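Local coordinates for protein pyrrolidone-carboxylate peptidase (PDB 5Z48) that removes N-terminal pyroglutamyl groups from peptides, acting as a thiol protease of the C15 family that works as a homotetramer, at residues A117-L121 with R122-A126. Numbering follows the deposited sequence.
Sequences ATLPL and RAILA. With DMS (dimethyl sulfoxide), chain H.
The carbonyl oxygen of L121 receives the amide of L125, with L125 N 3.0 Å from L121 O. One residue earlier, I124 N reaches P120 O at 3.1 Å. These two i to i+4 bonds open helix 121-130, and P120 stands at its N-cap. Since proline has no amide proton and no polar side chain, it contributes its carbonyl and its ring rather than a side-chain cap. P120 CB rests against A123 CB at 4.0 Å, a small apolar touch on one flank of the first turn. I124 CG1 packs against P120 O at 3.4 Å. Its chi1 of -64° puts CG1 beside the backbone N, and the extended chi2 (166°) carries CD1 on to L119 CB, 4.1 Å from I124 CD1. Helix 194-211 covers this side, with I208 against both L119 and I124.

P120 is also the centre of an inverse gamma turn, which folds the chain from L119 to L121 and leads it into the helix. The amide of L121 gives a hydrogen bond to a dimethyl sulfoxide, probably from the crystallisation liquor, L121 N to DMS O 2.9 Å. The solvent's methyl carbon C2 lies 3.8 Å from L121 CD1, so both its polar and its apolar ends find partners here. R122 bends at chi2 (-68°), and its guanidinium group forms salt bridges with D104 and D91 of the second subunit. The turn therefore joins several surroundings: a flank packed against helix 194-211, the sheet, which L121 and L125 face through L82 and I137, and a charged arm into the neighbouring subunit. At the helix start the P120 and L121 carbonyls are taken up by I124 and L125, while in this crystal the solvent oxygen accepts the L121 amide.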
# COMPACT_ATOMS: atom_id res chain seq x y z
N ALA B 117 -3.86 -4.71 26.49
CA ALA B 117 -3.94 -3.35 27.02
C ALA B 117 -5.22 -3.19 27.83
O ALA B 117 -6.26 -3.79 27.51
CB ALA B 117 -3.94 -2.35 25.86
N THR B 118 -5.16 -2.35 28.87
CA THR B 118 -6.30 -2.16 29.78
C THR B 118 -6.88 -0.74 29.69
O THR B 118 -7.65 -0.34 30.57
CB THR B 118 -5.88 -2.48 31.21
OG1 THR B 118 -4.72 -1.71 31.53
CG2 THR B 118 -5.54 -3.98 31.36
N LEU B 119 -6.53 -0.00 28.64
CA LEU B 119 -7.18 1.26 28.34
C LEU B 119 -8.62 1.01 27.87
O LEU B 119 -8.95 -0.06 27.36
CB LEU B 119 -6.42 2.01 27.24
CG LEU B 119 -5.01 2.50 27.59
CD1 LEU B 119 -4.47 3.25 26.42
CD2 LEU B 119 -5.11 3.39 28.81
N PRO B 120 -9.50 2.02 28.01
CA PRO B 120 -10.88 1.92 27.51
C PRO B 120 -10.89 2.20 26.01
O PRO B 120 -11.11 3.32 25.57
CB PRO B 120 -11.61 2.98 28.33
CG PRO B 120 -10.55 4.02 28.64
CD PRO B 120 -9.28 3.23 28.82
N LEU B 121 -10.56 1.15 25.22
CA LEU B 121 -10.28 1.35 23.79
C LEU B 121 -11.46 1.99 23.07
O LEU B 121 -11.26 2.94 22.29
CB LEU B 121 -9.91 0.01 23.11
CG LEU B 121 -8.68 -0.66 23.71
CD1 LEU B 121 -8.49 -2.04 23.02
CD2 LEU B 121 -7.41 0.19 23.65
N ARG B 122 -12.68 1.47 23.27
CA ARG B 122 -13.80 2.01 22.49
C ARG B 122 -14.14 3.44 22.91
O ARG B 122 -14.48 4.26 22.04
CB ARG B 122 -15.03 1.11 22.59
CG ARG B 122 -14.83 -0.29 21.99
CD ARG B 122 -14.66 -0.31 20.47
NE ARG B 122 -14.17 -1.62 20.00
CZ ARG B 122 -13.82 -1.87 18.74
NH1 ARG B 122 -13.94 -0.91 17.81
NH2 ARG B 122 -13.31 -3.03 18.39
N ALA B 123 -13.97 3.78 24.19
CA ALA B 123 -14.22 5.15 24.62
C ALA B 123 -13.23 6.12 23.98
O ALA B 123 -13.58 7.26 23.65
CB ALA B 123 -14.12 5.24 26.14
N ILE B 124 -11.97 5.69 23.82
CA ILE B 124 -11.01 6.56 23.15
C ILE B 124 -11.37 6.74 21.68
O ILE B 124 -11.34 7.87 21.16
CB ILE B 124 -9.58 6.01 23.32
CG1 ILE B 124 -9.16 6.00 24.80
CG2 ILE B 124 -8.58 6.85 22.48
CD1 ILE B 124 -7.87 5.14 25.06
N LEU B 125 -11.69 5.64 20.98
CA LEU B 125 -12.10 5.77 19.57
C LEU B 125 -13.27 6.71 19.42
O LEU B 125 -13.32 7.52 18.48
CB LEU B 125 -12.45 4.39 19.00
CG LEU B 125 -11.27 3.42 18.82
CD1 LEU B 125 -11.74 2.20 18.04
CD2 LEU B 125 -9.98 3.98 18.21
N ALA B 126 -14.22 6.64 20.35
CA ALA B 126 -15.41 7.49 20.26
C ALA B 126 -15.04 8.95 20.51
O ALA B 126 -15.56 9.86 19.85
CB ALA B 126 -16.49 7.04 21.24
S DMS H . -11.01 -2.91 26.24
O DMS H . -11.41 -1.53 25.86
C1 DMS H . -9.31 -3.14 26.83
C2 DMS H . -11.11 -4.04 24.83